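Long-range contact in phospholyase (Arthrobacter aurescens, PDB 5G4I), which uses pyridoxal 5'-phosphate to eliminate phosphate from a phosphorylated amine, although it is a homologue of the class III transaminases: residues I389-V399 and L427-L438. Sequence-based numbering, arbitrary orientation. Where two conformers were deposited one is given.
Sequences ILIEDMRERGV and LLGQLELSLASL
S434 and R397 converge on one carboxylate oxygen of D393. S434 OG donates to D393 OD2 over 2.7 Å on the anti lone pair. R397 NE forms a salt bridge to the same OD2 at 2.9 Å from the syn side, in the guanidinium plane but tilted from the carboxylate plane. With CG anti to the backbone N (chi1 -174°), the D393 carboxylate is carried toward helix 427-436. The extended R397 chain lays its guanidinium with one face over the backbone of L433 and S434. At its edge, NH1 bonds Q430 OE1 at 3.1 Å, nearly straight at the hydrogen (164°) yet above the carbonyl plane, and NH2 donates to a water that also joins S437 OG.

Below these polar bonds, M394, bent at chi2 and chi3, is a knob in the hole formed by L427, Q430, L431 and S434; its SD lies 3.6 Å from L431 N. L390 sets CD1 3.8 Å from L435 CD2, and CD2 3.4 Å from S434 OG.

The axes of 389-396 and 427-436 approach to 10.0 Å at 127°. Away from the cofactor, this helix pair packs on a mixed sheet of the class III aminotransferase fold: M394 touches strand 399-404, L431 strand 410-413, while L435 meets helix 334-355.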
ATOM      1  N   ILE A 389      27.491  17.483 -11.644  1.00 16.36           N
ATOM      2  CA  ILE A 389      27.730  18.311 -12.878  1.00 16.92           C
ATOM      3  C   ILE A 389      27.193  17.588 -14.141  1.00 16.25           C
ATOM      4  O   ILE A 389      26.449  18.181 -14.963  1.00 16.78           O
ATOM      5  CB  ILE A 389      29.250  18.689 -13.037  1.00 20.82           C
ATOM      6  CG1 ILE A 389      29.628  19.727 -11.975  1.00 21.72           C
ATOM      7  CG2 ILE A 389      29.525  19.172 -14.429  1.00 21.05           C
ATOM      8  CD1 ILE A 389      31.127  20.048 -11.891  1.00 26.32           C
ATOM      9  N   LEU A 390      27.554  16.305 -14.242  1.00 16.18           N
ATOM     10  CA  LEU A 390      27.090  15.496 -15.399  1.00 15.98           C
ATOM     11  C   LEU A 390      25.540  15.337 -15.459  1.00 15.61           C
ATOM     12  O   LEU A 390      24.929  15.433 -16.539  1.00 15.08           O
ATOM     13  CB  LEU A 390      27.730  14.152 -15.393  1.00 16.10           C
ATOM     14  CG  LEU A 390      29.274  14.065 -15.628  1.00 17.30           C
ATOM     15  CD1 LEU A 390      29.851  12.707 -15.263  1.00 17.30           C
ATOM     16  CD2 LEU A 390      29.612  14.355 -17.095  1.00 18.71           C
ATOM     17  N   ILE A 391      24.952  15.078 -14.299  1.00 14.03           N
ATOM     18  CA  ILE A 391      23.463  14.953 -14.278  1.00 14.06           C
ATOM     19  C   ILE A 391      22.731  16.248 -14.705  1.00 15.80           C
ATOM     20  O   ILE A 391      21.806  16.220 -15.517  1.00 14.89           O
ATOM     21  CB  ILE A 391      23.016  14.483 -12.856  1.00 15.20           C
ATOM     22  CG1 ILE A 391      23.463  13.067 -12.637  1.00 16.12           C
ATOM     23  CG2 ILE A 391      21.512  14.634 -12.641  1.00 17.63           C
ATOM     24  CD1 ILE A 391      23.424  12.620 -11.158  1.00 18.91           C
ATOM     25  N   GLU A 392      23.212  17.418 -14.176  1.00 15.89           N
ATOM     26  CA  GLU A 392      22.602  18.681 -14.582  1.00 15.92           C
ATOM     27  C   GLU A 392      22.899  19.032 -16.058  1.00 13.53           C
ATOM     28  O   GLU A 392      22.016  19.585 -16.765  1.00 15.16           O
ATOM     29  CB  GLU A 392      23.069  19.779 -13.626  1.00 15.33           C
ATOM     30  CG  GLU A 392      22.571  19.618 -12.193  1.00 16.45           C
ATOM     31  CD  GLU A 392      21.099  20.014 -11.944  1.00 15.96           C
ATOM     32  OE1 GLU A 392      20.487  20.573 -12.851  1.00 17.51           O
ATOM     33  OE2 GLU A 392      20.661  19.859 -10.732  1.00 19.33           O
ATOM     34  N   ASP A 393      24.151  18.764 -16.502  1.00 14.87           N
ATOM     35  CA  ASP A 393      24.499  19.014 -17.885  1.00 15.44           C
ATOM     36  C   ASP A 393      23.662  18.168 -18.907  1.00 14.72           C
ATOM     37  O   ASP A 393      23.153  18.614 -19.924  1.00 16.38           O
ATOM     38  CB  ASP A 393      26.017  18.822 -18.133  1.00 17.93           C
ATOM     39  CG  ASP A 393      26.423  19.229 -19.541  1.00 21.14           C
ATOM     40  OD1 ASP A 393      26.244  20.401 -19.881  1.00 25.55           O
ATOM     41  OD2 ASP A 393      26.864  18.416 -20.277  1.00 25.67           O
ATOM     42  N   MET A 394      23.474  16.895 -18.536  1.00 15.51           N
ATOM     43  CA  MET A 394      22.665  16.011 -19.366  1.00 15.83           C
ATOM     44  C   MET A 394      21.211  16.492 -19.439  1.00 15.32           C
ATOM     45  O   MET A 394      20.587  16.495 -20.479  1.00 14.97           O
ATOM     46  CB  MET A 394      22.765  14.581 -18.777  1.00 14.43           C
ATOM     47  CG  MET A 394      24.090  13.899 -19.129  1.00 14.08           C
ATOM     48  SD  MET A 394      24.285  13.417 -20.902  1.00 15.89           S
ATOM     49  CE  MET A 394      23.347  11.864 -20.953  1.00 15.94           C
ATOM     50  N   ARG A 395      20.647  16.982 -18.297  1.00 14.57           N
ATOM     51  CA  ARG A 395      19.327  17.639 -18.339  1.00 15.35           C
ATOM     52  C   ARG A 395      19.272  18.800 -19.345  1.00 14.50           C
ATOM     53  O   ARG A 395      18.359  18.927 -20.113  1.00 15.60           O
ATOM     54  CB  ARG A 395      18.866  18.087 -16.916  1.00 16.95           C
ATOM     55  CG  ARG A 395      17.579  18.869 -16.850  1.00 18.58           C
ATOM     56  CD  ARG A 395      17.301  19.647 -15.542  1.00 18.55           C
ATOM     57  NE  ARG A 395      18.504  20.379 -15.105  1.00 20.48           N
ATOM     58  CZ  ARG A 395      18.957  21.509 -15.701  1.00 20.35           C
ATOM     59  NH1 ARG A 395      18.318  22.089 -16.711  1.00 20.21           N
ATOM     60  NH2 ARG A 395      20.040  22.075 -15.229  1.00 20.69           N
ATOM     61  N   GLU A 396      20.312  19.694 -19.243  1.00 16.45           N
ATOM     62  CA  GLU A 396      20.362  20.810 -20.204  1.00 19.01           C
ATOM     63  C   GLU A 396      20.390  20.367 -21.673  1.00 17.41           C
ATOM     64  O   GLU A 396      19.736  20.960 -22.515  1.00 18.30           O
ATOM     65  CB  GLU A 396      21.559  21.761 -19.898  1.00 21.13           C
ATOM     66  CG  GLU A 396      21.303  22.629 -18.681  1.00 26.77           C
ATOM     67  CD  GLU A 396      20.340  23.834 -18.927  1.00 37.81           C
ATOM     68  OE1 GLU A 396      20.190  24.367 -20.084  1.00 47.87           O
ATOM     69  OE2 GLU A 396      19.690  24.265 -17.960  1.00 46.63           O
ATOM     70  N   ARG A 397      21.034  19.219 -21.889  1.00 15.02           N
ATOM     71  CA  ARG A 397      21.108  18.563 -23.207  1.00 15.74           C
ATOM     72  C   ARG A 397      19.856  17.772 -23.620  1.00 17.44           C
ATOM     73  O   ARG A 397      19.756  17.253 -24.716  1.00 20.37           O
ATOM     74  CB  ARG A 397      22.357  17.638 -23.264  1.00 15.99           C
ATOM     75  CG  ARG A 397      23.748  18.351 -23.195  1.00 16.37           C
ATOM     76  CD  ARG A 397      24.881  17.383 -22.995  1.00 17.11           C
ATOM     77  NE  ARG A 397      26.210  18.029 -23.080  1.00 18.72           N
ATOM     78  CZ  ARG A 397      26.810  18.376 -24.225  1.00 21.92           C
ATOM     79  NH1 ARG A 397      26.302  18.066 -25.406  1.00 22.07           N
ATOM     80  NH2 ARG A 397      27.985  19.011 -24.156  1.00 22.80           N
ATOM     81  N   GLY A 398      18.863  17.732 -22.740  1.00 15.28           N
ATOM     82  CA  GLY A 398      17.615  17.062 -23.047  1.00 15.24           C
ATOM     83  C   GLY A 398      17.574  15.575 -22.633  1.00 13.50           C
ATOM     84  O   GLY A 398      16.811  14.843 -23.280  1.00 14.43           O
ATOM     85  N   VAL A 399      18.320  15.194 -21.629  1.00 12.10           N
ATOM     86  CA  VAL A 399      18.353  13.726 -21.209  1.00 13.27           C
ATOM     87  C   VAL A 399      18.212  13.654 -19.694  1.00 12.65           C
ATOM     88  O   VAL A 399      18.990  14.251 -18.958  1.00 14.50           O
ATOM     89  CB  VAL A 399      19.621  12.971 -21.706  1.00 13.85           C
ATOM     90  CG1 VAL A 399      19.495  11.448 -21.409  1.00 13.33           C
ATOM     91  CG2 VAL A 399      19.841  13.201 -23.216  1.00 15.22           C
ATOM     92  N   LEU A 427      21.412   9.153 -26.175  1.00 12.00           N
ATOM     93  CA  LEU A 427      21.858   9.228 -24.775  1.00 13.04           C
ATOM     94  C   LEU A 427      23.384   9.141 -24.693  1.00 12.26           C
ATOM     95  O   LEU A 427      24.047   9.928 -24.002  1.00 12.95           O
ATOM     96  CB  LEU A 427      21.141   8.123 -23.905  1.00 13.32           C
ATOM     97  CG  LEU A 427      21.529   8.119 -22.418  1.00 14.17           C
ATOM     98  CD1 LEU A 427      20.299   7.677 -21.585  1.00 16.51           C
ATOM     99  CD2 LEU A 427      22.743   7.321 -22.092  1.00 14.88           C
ATOM    100  N   LEU A 428      23.977   8.086 -25.305  1.00 11.21           N
ATOM    101  CA  LEU A 428      25.426   7.790 -25.202  1.00 12.79           C
ATOM    102  C   LEU A 428      26.306   8.894 -25.862  1.00 13.28           C
ATOM    103  O   LEU A 428      27.359   9.295 -25.348  1.00 13.34           O
ATOM    104  CB  LEU A 428      25.749   6.382 -25.794  1.00 12.60           C
ATOM    105  CG  LEU A 428      25.165   5.186 -24.936  1.00 13.97           C
ATOM    106  CD1 LEU A 428      25.176   3.963 -25.852  1.00 16.19           C
ATOM    107  CD2 LEU A 428      25.946   4.983 -23.694  1.00 16.81           C
ATOM    108  N   GLY A 429      25.789   9.437 -26.959  1.00 11.74           N
ATOM    109  CA  GLY A 429      26.534  10.564 -27.642  1.00 14.49           C
ATOM    110  C   GLY A 429      26.534  11.837 -26.759  1.00 14.23           C
ATOM    111  O   GLY A 429      27.569  12.492 -26.559  1.00 13.39           O
ATOM    112  N   GLN A 430      25.382  12.147 -26.144  1.00 13.36           N
ATOM    113  CA  GLN A 430      25.362  13.293 -25.190  1.00 13.34           C
ATOM    114  C   GLN A 430      26.223  13.024 -23.973  1.00 13.16           C
ATOM    115  O   GLN A 430      26.930  13.961 -23.505  1.00 14.57           O
ATOM    116  CB  GLN A 430      23.896  13.620 -24.819  1.00 13.05           C
ATOM    117  CG  GLN A 430      23.073  14.120 -25.930  1.00 13.17           C
ATOM    118  CD  GLN A 430      23.639  15.324 -26.698  1.00 17.07           C
ATOM    119  OE1 GLN A 430      23.844  16.388 -26.108  1.00 18.05           O
ATOM    120  NE2 GLN A 430      23.949  15.155 -27.992  1.00 17.57           N
ATOM    121  N   LEU A 431      26.294  11.793 -23.475  1.00 12.37           N
ATOM    122  CA  LEU A 431      27.099  11.454 -22.352  1.00 14.54           C
ATOM    123  C   LEU A 431      28.572  11.657 -22.641  1.00 15.29           C
ATOM    124  O   LEU A 431      29.329  12.258 -21.818  1.00 15.08           O
ATOM    125  CB  LEU A 431      26.834  10.020 -21.873  1.00 14.96           C
ATOM    126  CG  LEU A 431      27.714   9.483 -20.724  1.00 17.60           C
ATOM    127  CD1 LEU A 431      27.507  10.344 -19.470  1.00 17.25           C
ATOM    128  CD2 LEU A 431      27.423   8.018 -20.441  1.00 18.09           C
ATOM    129  N   GLU A 432      29.018  11.172 -23.822  1.00 14.91           N
ATOM    130  CA  GLU A 432      30.424  11.438 -24.252  1.00 15.75           C
ATOM    131  C   GLU A 432      30.772  12.913 -24.373  1.00 14.33           C
ATOM    132  O   GLU A 432      31.847  13.289 -23.878  1.00 17.25           O
ATOM    133  CB  GLU A 432      30.727  10.769 -25.587  1.00 17.35           C
ATOM    134  CG  GLU A 432      30.754   9.273 -25.426  1.00 17.99           C
ATOM    135  CD  GLU A 432      31.755   8.598 -26.527  1.00 22.03           C
ATOM    136  OE1 GLU A 432      32.985   8.690 -26.310  1.00 26.44           O
ATOM    137  OE2 GLU A 432      31.229   8.056 -27.411  1.00 26.66           O
ATOM    138  N   LEU A 433      29.899  13.703 -24.942  1.00 14.62           N
ATOM    139  CA  LEU A 433      30.121  15.134 -25.035  1.00 16.62           C
ATOM    140  C   LEU A 433      30.133  15.812 -23.661  1.00 19.25           C
ATOM    141  O   LEU A 433      30.969  16.710 -23.353  1.00 19.61           O
ATOM    142  CB  LEU A 433      29.131  15.762 -25.980  1.00 15.39           C
ATOM    143  CG  LEU A 433      29.232  15.304 -27.471  1.00 15.87           C
ATOM    144  CD1 LEU A 433      28.031  15.746 -28.206  1.00 16.99           C
ATOM    145  CD2 LEU A 433      30.546  15.722 -28.155  1.00 18.22           C
ATOM    146  N   SER A 434      29.246  15.384 -22.777  1.00 16.83           N
ATOM    147  CA  SER A 434      29.258  15.869 -21.399  1.00 16.73           C
ATOM    148  C   SER A 434      30.567  15.544 -20.643  1.00 15.97           C
ATOM    149  O   SER A 434      31.165  16.426 -19.945  1.00 17.32           O
ATOM    150  CB  SER A 434      27.939  15.350 -20.709  1.00 16.27           C
ATOM    151  OG  SER A 434      27.788  16.069 -19.441  1.00 20.96           O
ATOM    152  N   LEU A 435      31.048  14.320 -20.679  1.00 15.18           N
ATOM    153  CA  LEU A 435      32.306  13.864 -20.103  1.00 16.51           C
ATOM    154  C   LEU A 435      33.471  14.740 -20.641  1.00 17.62           C
ATOM    155  O   LEU A 435      34.384  15.167 -19.870  1.00 19.40           O
ATOM    156  CB  LEU A 435      32.568  12.394 -20.330  1.00 18.13           C
ATOM    157  CG  LEU A 435      31.740  11.455 -19.448  1.00 18.85           C
ATOM    158  CD1 LEU A 435      31.821  10.058 -20.036  1.00 18.61           C
ATOM    159  CD2 LEU A 435      32.183  11.407 -18.005  1.00 19.47           C
ATOM    160  N   ALA A 436      33.427  14.996 -21.937  1.00 19.29           N
ATOM    161  CA  ALA A 436      34.538  15.724 -22.536  1.00 22.91           C
ATOM    162  C   ALA A 436      34.578  17.159 -22.019  1.00 24.60           C
ATOM    163  O   ALA A 436      35.652  17.760 -22.053  1.00 24.07           O
ATOM    164  CB  ALA A 436      34.448  15.672 -24.044  1.00 23.42           C
ATOM    165  N   SER A 437      33.467  17.716 -21.554  1.00 21.76           N
ATOM    166  CA  SER A 437      33.385  19.055 -21.002  0.50 23.47           C
ATOM    167  C   SER A 437      33.898  19.190 -19.547  1.00 23.36           C
ATOM    168  O   SER A 437      34.008  20.336 -19.022  1.00 27.09           O
ATOM    169  CB  SER A 437      31.935  19.501 -21.007  0.50 26.59           C
ATOM    170  OG  SER A 437      31.561  19.970 -22.262  0.50 31.18           O
ATOM    171  N   LEU A 438      34.193  18.118 -18.859  1.00 20.97           N
ATOM    172  CA  LEU A 438      34.688  18.228 -17.450  1.00 22.20           C
ATOM    173  C   LEU A 438      36.125  18.872 -17.432  1.00 29.14           C
ATOM    174  O   LEU A 438      36.843  18.751 -18.400  1.00 27.71           O
ATOM    175  CB  LEU A 438      34.717  16.885 -16.736  1.00 22.10           C
ATOM    176  CG  LEU A 438      33.351  16.187 -16.528  1.00 21.19           C
ATOM    177  CD1 LEU A 438      33.525  14.803 -15.975  1.00 20.99           C
ATOM    178  CD2 LEU A 438      32.392  17.066 -15.695  1.00 24.33           C
TER
HETATM  179  O   HOH W   1      28.801  20.255 -21.559  1.00 25.91           O